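MGS-M4 (Unidentified, PDB 4Q3M) probably catalyses the NAD(P)H-dependent reduction of carbonyl compounds as a TIM-barrel aldo-keto reductase, although its natural substrate is unknown. Local coordinates at residues V4-N9 / V130-V135; I100-I105 / Q180-A185; A202-K207 / F246-E251. One frame throughout, in Å; residues are numbered along the deposited sequence.

Contact 1: V4-N9 / V130-V135; sequences VKLNNN and VKAIGV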
ATOM      1  N   VAL A   4      21.514  -0.604  17.041  1.00 52.84           N
ATOM      2  CA  VAL A   4      21.637   0.569  16.191  1.00 52.12           C
ATOM      3  C   VAL A   4      21.419   1.810  17.047  1.00 53.02           C
ATOM      4  O   VAL A   4      20.845   1.725  18.132  1.00 51.65           O
ATOM      5  CB  VAL A   4      20.618   0.551  15.036  1.00 46.45           C
ATOM      6  CG1 VAL A   4      20.772  -0.717  14.210  1.00 44.45           C
ATOM      7  CG2 VAL A   4      19.199   0.670  15.573  1.00 45.34           C
ATOM      8  N   LYS A   5      21.878   2.963  16.575  1.00 51.52           N
ATOM      9  CA  LYS A   5      21.613   4.202  17.295  1.00 55.11           C
ATOM     10  C   LYS A   5      20.709   5.143  16.507  1.00 50.63           C
ATOM     11  O   LYS A   5      20.983   5.492  15.360  1.00 52.65           O
ATOM     12  CB  LYS A   5      22.915   4.913  17.673  1.00 62.94           C
ATOM     13  CG  LYS A   5      24.043   3.983  18.091  1.00 70.11           C
ATOM     14  CD  LYS A   5      24.889   4.625  19.180  1.00 77.63           C
ATOM     15  CE  LYS A   5      25.221   6.072  18.859  1.00 81.52           C
ATOM     16  NZ  LYS A   5      25.482   6.853  20.102  1.00 87.66           N
ATOM     17  N   LEU A   6      19.615   5.536  17.149  1.00 45.45           N
ATOM     18  CA  LEU A   6      18.631   6.430  16.558  1.00 43.93           C
ATOM     19  C   LEU A   6      19.218   7.834  16.445  1.00 46.00           C
ATOM     20  O   LEU A   6      20.316   8.088  16.939  1.00 46.52           O
ATOM     21  CB  LEU A   6      17.356   6.433  17.404  1.00 42.22           C
ATOM     22  CG  LEU A   6      16.883   5.029  17.806  1.00 40.22           C
ATOM     23  CD1 LEU A   6      15.620   5.092  18.645  1.00 42.73           C
ATOM     24  CD2 LEU A   6      16.670   4.144  16.584  1.00 34.49           C
ATOM     25  N   ASN A   7      18.488   8.745  15.807  1.00 46.80           N
ATOM     26  CA  ASN A   7      19.013  10.082  15.530  1.00 50.14           C
ATOM     27  C   ASN A   7      19.288  10.920  16.782  1.00 54.81           C
ATOM     28  O   ASN A   7      19.904  11.982  16.700  1.00 46.73           O
ATOM     29  CB  ASN A   7      18.060  10.838  14.595  1.00 48.78           C
ATOM     30  CG  ASN A   7      16.662  11.000  15.175  1.00 45.43           C
ATOM     31  OD1 ASN A   7      16.489  11.357  16.340  1.00 44.49           O
ATOM     32  ND2 ASN A   7      15.654  10.735  14.352  1.00 43.57           N
ATOM     33  N   ASN A   8      18.829  10.442  17.935  1.00 59.63           N
ATOM     34  CA  ASN A   8      19.091  11.118  19.201  1.00 48.14           C
ATOM     35  C   ASN A   8      20.160  10.388  20.009  1.00 50.88           C
ATOM     36  O   ASN A   8      20.247  10.548  21.228  1.00 53.93           O
ATOM     37  CB  ASN A   8      17.805  11.242  20.020  1.00 47.67           C
ATOM     38  CG  ASN A   8      17.283   9.901  20.496  1.00 45.80           C
ATOM     39  OD1 ASN A   8      17.521   8.870  19.869  1.00 52.70           O
ATOM     40  ND2 ASN A   8      16.564   9.910  21.612  1.00 47.08           N
ATOM     41  N   ASN A   9      20.955   9.579  19.309  1.00 51.28           N
ATOM     42  CA  ASN A   9      22.060   8.813  19.892  1.00 53.38           C
ATOM     43  C   ASN A   9      21.614   7.751  20.896  1.00 52.99           C
ATOM     44  O   ASN A   9      22.436   7.204  21.630  1.00 57.13           O
ATOM     45  CB  ASN A   9      23.071   9.751  20.561  1.00 58.97           C
ATOM     46  CG  ASN A   9      23.558  10.843  19.631  1.00 60.02           C
ATOM     47  OD1 ASN A   9      23.798  10.605  18.448  1.00 58.03           O
ATOM     48  ND2 ASN A   9      23.703  12.051  20.163  1.00 63.58           N
ATOM     49  N   VAL A 130       9.660   9.332  27.745  1.00 54.20           N
ATOM     50  CA  VAL A 130      10.026   8.476  26.620  1.00 54.01           C
ATOM     51  C   VAL A 130      11.426   8.811  26.123  1.00 53.37           C
ATOM     52  O   VAL A 130      11.777   9.979  25.960  1.00 56.57           O
ATOM     53  CB  VAL A 130       9.029   8.585  25.447  1.00 51.03           C
ATOM     54  CG1 VAL A 130       7.827   7.702  25.693  1.00 52.44           C
ATOM     55  CG2 VAL A 130       8.602  10.022  25.234  1.00 50.10           C
ATOM     56  N   LYS A 131      12.223   7.774  25.888  1.00 52.60           N
ATOM     57  CA  LYS A 131      13.606   7.951  25.468  1.00 51.78           C
ATOM     58  C   LYS A 131      13.718   8.086  23.954  1.00 49.60           C
ATOM     59  O   LYS A 131      14.734   8.551  23.437  1.00 52.54           O
ATOM     60  CB  LYS A 131      14.461   6.783  25.960  1.00 47.58           C
ATOM     61  CG  LYS A 131      14.554   6.691  27.473  1.00 48.36           C
ATOM     62  CD  LYS A 131      15.078   7.991  28.063  1.00 50.73           C
ATOM     63  CE  LYS A 131      15.092   7.949  29.582  1.00 54.43           C
ATOM     64  NZ  LYS A 131      15.599   9.225  30.159  1.00 57.55           N
ATOM     65  N   ALA A 132      12.667   7.679  23.251  1.00 45.50           N
ATOM     66  CA  ALA A 132      12.624   7.784  21.799  1.00 45.16           C
ATOM     67  C   ALA A 132      11.183   7.792  21.302  1.00 45.28           C
ATOM     68  O   ALA A 132      10.338   7.054  21.810  1.00 42.56           O
ATOM     69  CB  ALA A 132      13.403   6.646  21.158  1.00 44.98           C
ATOM     70  N   ILE A 133      10.904   8.632  20.310  1.00 43.24           N
ATOM     71  CA  ILE A 133       9.564   8.718  19.740  1.00 36.95           C
ATOM     72  C   ILE A 133       9.590   8.467  18.238  1.00 35.77           C
ATOM     73  O   ILE A 133      10.532   8.856  17.548  1.00 34.71           O
ATOM     74  CB  ILE A 133       8.917  10.090  20.018  1.00 34.38           C
ATOM     75  CG1 ILE A 133       9.852  11.222  19.589  1.00 33.53           C
ATOM     76  CG2 ILE A 133       8.568  10.226  21.492  1.00 32.66           C
ATOM     77  CD1 ILE A 133       9.269  12.604  19.782  1.00 32.65           C
ATOM     78  N   GLY A 134       8.550   7.810  17.736  1.00 36.46           N
ATOM     79  CA  GLY A 134       8.456   7.504  16.321  1.00 35.78           C
ATOM     80  C   GLY A 134       7.045   7.155  15.893  1.00 36.36           C
ATOM     81  O   GLY A 134       6.080   7.453  16.598  1.00 32.78           O
ATOM     82  N   VAL A 135       6.924   6.521  14.731  1.00 37.31           N
ATOM     83  CA  VAL A 135       5.621   6.131  14.206  1.00 34.68           C
ATOM     84  C   VAL A 135       5.605   4.687  13.726  1.00 36.27           C
ATOM     85  O   VAL A 135       6.622   3.994  13.759  1.00 34.92           O
ATOM     86  CB  VAL A 135       5.186   7.036  13.039  1.00 29.61           C
ATOM     87  CG1 VAL A 135       4.870   8.433  13.540  1.00 31.56           C
ATOM     88  CG2 VAL A 135       6.264   7.070  11.963  1.00 28.55           C
TER
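Asn8 reaches across to the backbone of Lys131, and Leu6 lays one methyl against Ala132; between them they make up the touching surface, a modest 110 Å² counted over both sides. The polar half is a single bond, from Asn8 ND2 to Lys131 O at 2.9 Å. It is bent at the hydrogen (N-H...O 135°), yet the carbonyl points almost straight at the donor (C=O...N 163°) and lies close to the plane of the amide. Beside it, Leu6 CD1 rests 3.7 Å from Ala132 CB.

Behind this first shell stands a type I turn from Leu6 to Asn9, closed by Asn9 N to Leu6 O. The turn brings both residues to the same side, and Asn8 holds its CG between the backbone N and the carbonyl carbon (chi1 67°), which swings the amide to where ND2 meets Lys131 O. That amide is gripped further: ND2 also bonds Tyr125 OH, while OD1 takes a weak bond from Tyr10 N. With an alanine here, the carbonyl of Lys131 and the hydroxyl of Tyr125 would probably lose the donor they share, and the turn would be held less firmly on this side.

The turn joins strands 3-5 and 11-13, the N-terminal hairpin that in aldo-keto reductases closes the bottom of the barrel. It packs on the chain leading through residues 130-135 into the barrel wall, with helix 111-126 supplying Tyr125 on the outside and strand 180-184 touching Leu6 through Gln180.

Contact 2: I100-I105 / Q180-A185; sequences IDLYLI and QLEAYA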
ATOM      1  N   ILE A 100       9.454   4.874  29.268  1.00 48.81           N
ATOM      2  CA  ILE A 100       9.368   3.942  28.148  1.00 43.33           C
ATOM      3  C   ILE A 100      10.458   4.248  27.126  1.00 42.51           C
ATOM      4  O   ILE A 100      10.717   5.409  26.818  1.00 44.82           O
ATOM      5  CB  ILE A 100       7.974   3.996  27.485  1.00 42.64           C
ATOM      6  CG1 ILE A 100       6.928   3.395  28.422  1.00 48.75           C
ATOM      7  CG2 ILE A 100       7.963   3.246  26.165  1.00 43.14           C
ATOM      8  CD1 ILE A 100       5.510   3.494  27.913  1.00 50.64           C
ATOM      9  N   ASP A 101      11.104   3.206  26.613  1.00 42.62           N
ATOM     10  CA  ASP A 101      12.206   3.376  25.673  1.00 44.53           C
ATOM     11  C   ASP A 101      11.744   3.965  24.342  1.00 47.13           C
ATOM     12  O   ASP A 101      12.347   4.907  23.829  1.00 47.09           O
ATOM     13  CB  ASP A 101      12.912   2.041  25.438  1.00 41.98           C
ATOM     14  CG  ASP A 101      13.501   1.462  26.710  1.00 46.39           C
ATOM     15  OD1 ASP A 101      14.645   1.826  27.057  1.00 45.27           O
ATOM     16  OD2 ASP A 101      12.819   0.644  27.364  1.00 46.75           O
ATOM     17  N   LEU A 102      10.672   3.409  23.786  1.00 45.48           N
ATOM     18  CA  LEU A 102      10.158   3.867  22.501  1.00 42.21           C
ATOM     19  C   LEU A 102       8.632   3.892  22.484  1.00 42.05           C
ATOM     20  O   LEU A 102       7.981   2.944  22.921  1.00 47.68           O
ATOM     21  CB  LEU A 102      10.684   2.978  21.371  1.00 41.00           C
ATOM     22  CG  LEU A 102      10.240   3.300  19.942  1.00 38.36           C
ATOM     23  CD1 LEU A 102      10.619   4.722  19.560  1.00 34.79           C
ATOM     24  CD2 LEU A 102      10.839   2.303  18.962  1.00 39.97           C
ATOM     25  N   TYR A 103       8.070   4.985  21.980  1.00 41.42           N
ATOM     26  CA  TYR A 103       6.623   5.124  21.872  1.00 42.39           C
ATOM     27  C   TYR A 103       6.242   5.463  20.434  1.00 38.63           C
ATOM     28  O   TYR A 103       6.762   6.417  19.856  1.00 40.66           O
ATOM     29  CB  TYR A 103       6.112   6.196  22.836  1.00 42.36           C
ATOM     30  CG  TYR A 103       4.648   6.066  23.192  1.00 42.42           C
ATOM     31  CD1 TYR A 103       4.097   4.830  23.502  1.00 42.15           C
ATOM     32  CD2 TYR A 103       3.822   7.180  23.239  1.00 40.34           C
ATOM     33  CE1 TYR A 103       2.760   4.705  23.834  1.00 39.55           C
ATOM     34  CE2 TYR A 103       2.483   7.066  23.572  1.00 37.95           C
ATOM     35  CZ  TYR A 103       1.958   5.826  23.869  1.00 37.43           C
ATOM     36  OH  TYR A 103       0.628   5.707  24.200  1.00 35.38           O
ATOM     37  N   LEU A 104       5.338   4.677  19.860  1.00 35.64           N
ATOM     38  CA  LEU A 104       4.994   4.817  18.449  1.00 35.57           C
ATOM     39  C   LEU A 104       3.521   5.136  18.219  1.00 38.86           C
ATOM     40  O   LEU A 104       2.653   4.704  18.979  1.00 33.09           O
ATOM     41  CB  LEU A 104       5.349   3.536  17.687  1.00 31.48           C
ATOM     42  CG  LEU A 104       6.783   3.010  17.763  1.00 33.07           C
ATOM     43  CD1 LEU A 104       6.894   1.682  17.028  1.00 30.53           C
ATOM     44  CD2 LEU A 104       7.761   4.019  17.191  1.00 28.56           C
ATOM     45  N   ILE A 105       3.249   5.897  17.163  1.00 39.76           N
ATOM     46  CA  ILE A 105       1.892   6.044  16.655  1.00 36.15           C
ATOM     47  C   ILE A 105       1.593   4.823  15.793  1.00 37.35           C
ATOM     48  O   ILE A 105       2.278   4.578  14.800  1.00 37.83           O
ATOM     49  CB  ILE A 105       1.713   7.334  15.832  1.00 35.87           C
ATOM     50  CG1 ILE A 105       2.153   8.555  16.645  1.00 36.76           C
ATOM     51  CG2 ILE A 105       0.268   7.483  15.380  1.00 29.50           C
ATOM     52  CD1 ILE A 105       2.021   9.869  15.903  1.00 26.49           C
ATOM     53  N   GLN A 180      14.992   5.412  11.617  1.00 29.52           N
ATOM     54  CA  GLN A 180      15.295   3.991  11.705  1.00 33.08           C
ATOM     55  C   GLN A 180      14.077   3.158  11.338  1.00 40.06           C
ATOM     56  O   GLN A 180      13.089   3.131  12.073  1.00 45.35           O
ATOM     57  CB  GLN A 180      15.778   3.619  13.106  1.00 36.86           C
ATOM     58  CG  GLN A 180      15.994   2.125  13.303  1.00 39.42           C
ATOM     59  CD  GLN A 180      17.103   1.574  12.426  1.00 36.49           C
ATOM     60  OE1 GLN A 180      18.161   2.186  12.288  1.00 38.79           O
ATOM     61  NE2 GLN A 180      16.863   0.414  11.827  1.00 32.89           N
ATOM     62  N   LEU A 181      14.146   2.482  10.197  1.00 36.23           N
ATOM     63  CA  LEU A 181      13.059   1.611   9.779  1.00 32.85           C
ATOM     64  C   LEU A 181      13.054   0.341  10.618  1.00 32.88           C
ATOM     65  O   LEU A 181      14.089  -0.299  10.804  1.00 37.53           O
ATOM     66  CB  LEU A 181      13.173   1.269   8.293  1.00 36.07           C
ATOM     67  CG  LEU A 181      11.943   0.601   7.675  1.00 33.25           C
ATOM     68  CD1 LEU A 181      11.566   1.276   6.368  1.00 32.43           C
ATOM     69  CD2 LEU A 181      12.188  -0.883   7.459  1.00 36.24           C
ATOM     70  N   GLU A 182      11.881  -0.010  11.133  1.00 29.80           N
ATOM     71  CA  GLU A 182      11.723  -1.216  11.930  1.00 30.19           C
ATOM     72  C   GLU A 182      10.752  -2.160  11.235  1.00 29.56           C
ATOM     73  O   GLU A 182       9.701  -1.739  10.753  1.00 32.38           O
ATOM     74  CB  GLU A 182      11.234  -0.873  13.338  1.00 33.31           C
ATOM     75  CG  GLU A 182      11.224  -2.048  14.300  1.00 36.29           C
ATOM     76  CD  GLU A 182      10.761  -1.656  15.690  1.00 43.24           C
ATOM     77  OE1 GLU A 182      10.092  -0.609  15.822  1.00 44.42           O
ATOM     78  OE2 GLU A 182      11.069  -2.392  16.651  1.00 43.16           O
ATOM     79  N   ALA A 183      11.108  -3.438  11.177  1.00 28.48           N
ATOM     80  CA  ALA A 183      10.309  -4.411  10.448  1.00 30.44           C
ATOM     81  C   ALA A 183       9.469  -5.276  11.377  1.00 34.11           C
ATOM     82  O   ALA A 183      10.009  -6.015  12.199  1.00 33.20           O
ATOM     83  CB  ALA A 183      11.208  -5.290   9.591  1.00 27.15           C
ATOM     84  N   TYR A 184       8.148  -5.180  11.250  1.00 38.27           N
ATOM     85  CA  TYR A 184       7.275  -6.144  11.904  1.00 39.11           C
ATOM     86  C   TYR A 184       6.778  -7.123  10.849  1.00 40.97           C
ATOM     87  O   TYR A 184       6.919  -6.873   9.650  1.00 40.87           O
ATOM     88  CB  TYR A 184       6.114  -5.460  12.646  1.00 36.11           C
ATOM     89  CG  TYR A 184       4.956  -4.961  11.799  1.00 39.00           C
ATOM     90  CD1 TYR A 184       3.957  -5.827  11.362  1.00 38.42           C
ATOM     91  CD2 TYR A 184       4.835  -3.614  11.481  1.00 38.59           C
ATOM     92  CE1 TYR A 184       2.894  -5.373  10.605  1.00 40.32           C
ATOM     93  CE2 TYR A 184       3.771  -3.150  10.727  1.00 40.62           C
ATOM     94  CZ  TYR A 184       2.805  -4.033  10.291  1.00 42.00           C
ATOM     95  OH  TYR A 184       1.745  -3.576   9.540  1.00 36.06           O
ATOM     96  N   ALA A 185       6.200  -8.229  11.306  1.00 40.62           N
ATOM     97  CA  ALA A 185       5.896  -9.373  10.449  1.00 39.41           C
ATOM     98  C   ALA A 185       7.090  -9.780   9.577  1.00 35.79           C
ATOM     99  O   ALA A 185       6.951  -9.904   8.359  1.00 33.76           O
ATOM    100  CB  ALA A 185       4.684  -9.073   9.575  1.00 28.36           C
TER
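The carboxylate of Glu182 comes up against two leucines from the other side of the barrel, Leu102 and Leu104. These van der Waals contacts are loose: Glu182 OE1 is 4.1 Å from Leu104 CD1 and 4.3 Å from Leu102 CD2, and just 57 Å² is buried. Glu182 gets there at full stretch, its CG anti to the backbone N (chi1 -172°) and the chain straight beyond it, whereas the side chain of Leu104 slants across its end. Only one of the two carboxylate oxygens, OE1, faces the methyls.

Strands 102-105 and 180-184 are the fourth and seventh of the eight parallel strands of the TIM barrel, with 133-136 and 156-160 in between. Leu104 and Glu182, the nearest pair, have their CA atoms 11.1 Å apart, so the meeting is made by inward-pointing side chains filling the barrel core and not by strand pairing.

Hydrogen bonding supplies the polar side. Glu182 OE1 takes its bond from Gln158 NE2 on strand 156-160, and Gln158 also packs on Leu104, so one neighbour both pins the carboxylate and lines the leucine. Buried among such apolar groups, Glu182 would probably have a raised pKa, moderated by that amide. Nearby on the same strand, Gln180 turns its amide back on its own chain in a hydrogen bond from NE2 to Leu181 O (3.0 Å), the donor tilted from the carbonyl plane, and NE2 also bonds Glu224 O.

Contact 3: A202-K207 / F246-E251; sequences AKIAKK and FTLDEE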
ATOM      1  N   ALA A 202      14.843 -21.404   0.972  1.00 63.84           N
ATOM      2  CA  ALA A 202      15.141 -22.764   1.408  1.00 67.02           C
ATOM      3  C   ALA A 202      16.551 -23.177   1.006  1.00 70.54           C
ATOM      4  O   ALA A 202      17.230 -23.892   1.741  1.00 69.19           O
ATOM      5  CB  ALA A 202      14.122 -23.740   0.839  1.00 68.32           C
ATOM      6  N   LYS A 203      16.987 -22.723  -0.166  1.00 74.75           N
ATOM      7  CA  LYS A 203      18.308 -23.071  -0.670  1.00 79.70           C
ATOM      8  C   LYS A 203      19.392 -22.422   0.182  1.00 78.27           C
ATOM      9  O   LYS A 203      20.249 -23.111   0.722  1.00 77.44           O
ATOM     10  CB  LYS A 203      18.466 -22.652  -2.137  1.00 86.08           C
ATOM     11  CG  LYS A 203      19.883 -22.218  -2.520  1.00 93.23           C
ATOM     12  CD  LYS A 203      19.878 -21.072  -3.521  1.00 96.70           C
ATOM     13  CE  LYS A 203      21.295 -20.612  -3.846  1.00 98.65           C
ATOM     14  NZ  LYS A 203      21.932 -19.887  -2.710  1.00 95.54           N
ATOM     15  N   ILE A 204      19.341 -21.100   0.324  1.00 79.22           N
ATOM     16  CA  ILE A 204      20.432 -20.377   0.967  1.00 78.32           C
ATOM     17  C   ILE A 204      20.520 -20.762   2.446  1.00 73.78           C
ATOM     18  O   ILE A 204      21.539 -20.529   3.097  1.00 73.80           O
ATOM     19  CB  ILE A 204      20.274 -18.834   0.772  1.00 74.52           C
ATOM     20  CG1 ILE A 204      19.339 -18.189   1.800  1.00 76.18           C
ATOM     21  CG2 ILE A 204      19.846 -18.504  -0.649  1.00 74.38           C
ATOM     22  CD1 ILE A 204      20.063 -17.678   3.025  1.00 75.34           C
ATOM     23  N   ALA A 205      19.454 -21.367   2.963  1.00 69.99           N
ATOM     24  CA  ALA A 205      19.458 -21.914   4.314  1.00 69.01           C
ATOM     25  C   ALA A 205      20.374 -23.135   4.404  1.00 70.66           C
ATOM     26  O   ALA A 205      20.887 -23.457   5.476  1.00 69.80           O
ATOM     27  CB  ALA A 205      18.045 -22.274   4.745  1.00 67.83           C
ATOM     28  N   LYS A 206      20.570 -23.811   3.274  1.00 70.76           N
ATOM     29  CA  LYS A 206      21.502 -24.935   3.194  1.00 71.36           C
ATOM     30  C   LYS A 206      22.936 -24.455   3.383  1.00 70.87           C
ATOM     31  O   LYS A 206      23.784 -25.174   3.912  1.00 79.40           O
ATOM     32  CB  LYS A 206      21.364 -25.657   1.845  1.00 76.17           C
ATOM     33  CG  LYS A 206      22.575 -25.486   0.923  1.00 85.30           C
ATOM     34  CD  LYS A 206      22.357 -26.043  -0.477  1.00 92.07           C
ATOM     35  CE  LYS A 206      21.266 -25.284  -1.216  1.00 92.35           C
ATOM     36  NZ  LYS A 206      21.058 -25.778  -2.605  1.00 94.37           N
ATOM     37  N   LYS A 207      23.189 -23.223   2.959  1.00 66.90           N
ATOM     38  CA  LYS A 207      24.539 -22.691   2.858  1.00 71.06           C
ATOM     39  C   LYS A 207      25.114 -22.345   4.225  1.00 72.47           C
ATOM     40  O   LYS A 207      26.318 -22.468   4.455  1.00 78.27           O
ATOM     41  CB  LYS A 207      24.533 -21.461   1.950  1.00 70.96           C
ATOM     42  CG  LYS A 207      25.878 -20.813   1.713  1.00 71.54           C
ATOM     43  CD  LYS A 207      25.721 -19.664   0.732  1.00 69.83           C
ATOM     44  CE  LYS A 207      26.999 -18.867   0.581  1.00 71.82           C
ATOM     45  NZ  LYS A 207      26.801 -17.719  -0.343  1.00 71.13           N
ATOM     46  N   PHE A 246      26.587 -15.910  12.178  1.00 70.27           N
ATOM     47  CA  PHE A 246      26.863 -16.069  10.755  1.00 69.87           C
ATOM     48  C   PHE A 246      26.534 -14.794   9.986  1.00 68.46           C
ATOM     49  O   PHE A 246      25.986 -13.842  10.544  1.00 63.10           O
ATOM     50  CB  PHE A 246      26.080 -17.253  10.182  1.00 65.29           C
ATOM     51  CG  PHE A 246      24.650 -16.933   9.846  1.00 65.20           C
ATOM     52  CD1 PHE A 246      24.230 -16.890   8.527  1.00 64.17           C
ATOM     53  CD2 PHE A 246      23.727 -16.677  10.847  1.00 65.89           C
ATOM     54  CE1 PHE A 246      22.916 -16.599   8.211  1.00 61.54           C
ATOM     55  CE2 PHE A 246      22.413 -16.386  10.538  1.00 63.36           C
ATOM     56  CZ  PHE A 246      22.007 -16.348   9.219  1.00 61.41           C
ATOM     57  N   THR A 247      26.870 -14.785   8.700  1.00 68.87           N
ATOM     58  CA  THR A 247      26.670 -13.611   7.860  1.00 64.56           C
ATOM     59  C   THR A 247      26.137 -13.996   6.484  1.00 62.21           C
ATOM     60  O   THR A 247      26.176 -15.164   6.098  1.00 63.23           O
ATOM     61  CB  THR A 247      27.982 -12.819   7.689  1.00 65.11           C
ATOM     62  OG1 THR A 247      27.759 -11.702   6.820  1.00 66.59           O
ATOM     63  CG2 THR A 247      29.065 -13.707   7.097  1.00 68.51           C
ATOM     64  N   LEU A 248      25.637 -13.008   5.750  1.00 58.58           N
ATOM     65  CA  LEU A 248      25.144 -13.230   4.396  1.00 57.02           C
ATOM     66  C   LEU A 248      25.985 -12.453   3.388  1.00 57.04           C
ATOM     67  O   LEU A 248      26.126 -11.235   3.499  1.00 53.82           O
ATOM     68  CB  LEU A 248      23.673 -12.824   4.284  1.00 52.94           C
ATOM     69  CG  LEU A 248      22.684 -13.618   5.141  1.00 50.15           C
ATOM     70  CD1 LEU A 248      21.281 -13.048   5.011  1.00 47.16           C
ATOM     71  CD2 LEU A 248      22.706 -15.090   4.759  1.00 50.82           C
ATOM     72  N   ASP A 249      26.543 -13.157   2.408  1.00 57.61           N
ATOM     73  CA  ASP A 249      27.407 -12.520   1.420  1.00 61.76           C
ATOM     74  C   ASP A 249      26.601 -11.796   0.347  1.00 61.68           C
ATOM     75  O   ASP A 249      25.370 -11.810   0.364  1.00 52.94           O
ATOM     76  CB  ASP A 249      28.351 -13.546   0.781  1.00 59.67           C
ATOM     77  CG  ASP A 249      27.619 -14.736   0.182  1.00 64.20           C
ATOM     78  OD1 ASP A 249      26.542 -14.554  -0.424  1.00 61.78           O
ATOM     79  OD2 ASP A 249      28.133 -15.867   0.314  1.00 64.10           O
ATOM     80  N   GLU A 250      27.311 -11.173  -0.589  1.00 63.42           N
ATOM     81  CA  GLU A 250      26.691 -10.359  -1.628  1.00 64.36           C
ATOM     82  C   GLU A 250      25.729 -11.152  -2.511  1.00 61.02           C
ATOM     83  O   GLU A 250      24.629 -10.687  -2.807  1.00 56.92           O
ATOM     84  CB  GLU A 250      27.769  -9.705  -2.497  1.00 72.65           C
ATOM     85  CG  GLU A 250      27.237  -9.059  -3.766  1.00 80.30           C
ATOM     86  CD  GLU A 250      28.314  -8.328  -4.543  1.00 92.00           C
ATOM     87  OE1 GLU A 250      29.511  -8.544  -4.254  1.00 96.91           O
ATOM     88  OE2 GLU A 250      27.965  -7.538  -5.445  1.00 95.34           O
ATOM     89  N   GLU A 251      26.142 -12.347  -2.924  1.00 63.55           N
ATOM     90  CA  GLU A 251      25.321 -13.149  -3.827  1.00 66.91           C
ATOM     91  C   GLU A 251      24.069 -13.659  -3.117  1.00 61.48           C
ATOM     92  O   GLU A 251      23.040 -13.881  -3.754  1.00 58.00           O
ATOM     93  CB  GLU A 251      26.126 -14.319  -4.405  1.00 75.36           C
ATOM     94  CG  GLU A 251      26.003 -15.627  -3.639  1.00 79.00           C
ATOM     95  CD  GLU A 251      26.563 -16.806  -4.411  1.00 86.55           C
ATOM     96  OE1 GLU A 251      26.118 -17.946  -4.161  1.00 86.75           O
ATOM     97  OE2 GLU A 251      27.445 -16.591  -5.269  1.00 90.90           O
TER
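One lysine ammonium draws several acids to itself here: Lys207 NZ lies against Asp249, more distantly against Glu251, and makes a further salt bridge to Asp252 just beyond. The bridge to Asp249 is modelled with NZ 2.4 Å from OD2, too short to be taken literally at this resolution, so the pairing is sound but its length is doubtful. The link from Lys207 NZ to Glu251 OE1, at 3.9 Å, is a long salt bridge.

Lys207 reaches this cluster with its whole chain drawn out, CG anti to the backbone N (chi1 -178°) and every later torsion straight, and meets Asp249 coming from the opposite direction. Asp249 does double duty. It stands at the N-cap of helix 250-257, where OD1 accepts a bond from Asp252 N, and OD2 is the oxygen turned to the lysine. The lysine would therefore probably offset the negative charge gathered at this helix start.

Helices 199-207 and 250-257 appear to match the two accessory helices that aldo-keto reductases add outside the eight barrel helices, the first before helix 212-222 and the second after helix 234-241. The contact thus fastens one to the lead-in of the other.

Beneath the charges the join is apolar. Ile204 CD1 meets Leu248 CD2 at 4.1 Å, the two side chains crossing at about a right angle, with Ile215 of helix 212-222 against Ile204 and Ile256 against Leu248. The backbone N of Leu248 is tied to Glu222 OE2.

Contacts 1 and 2 are near neighbours, their centres 9 Å apart, and they meet through adjacent strands 102-105 and 133-136 of the parallel barrel sheet: Lys131 N probably bonds Ile100 O, and Ala132 O probably accepts from Tyr103 N. Their segments alternate along the chain (4-9, 100-105, 130-135, 180-185), so neither contact is closed before the other opens, and together they link the N-terminal hairpin, the barrel wall and its core. Contact 3 follows both in sequence and stands apart on the periphery, its centre 31 Å from that of contact 1 and 27 Å from that of contact 2, the nearest atoms about 15 and 14 Å away. The first two thus belong to the barrel and its floor, the third to the helices packed outside it.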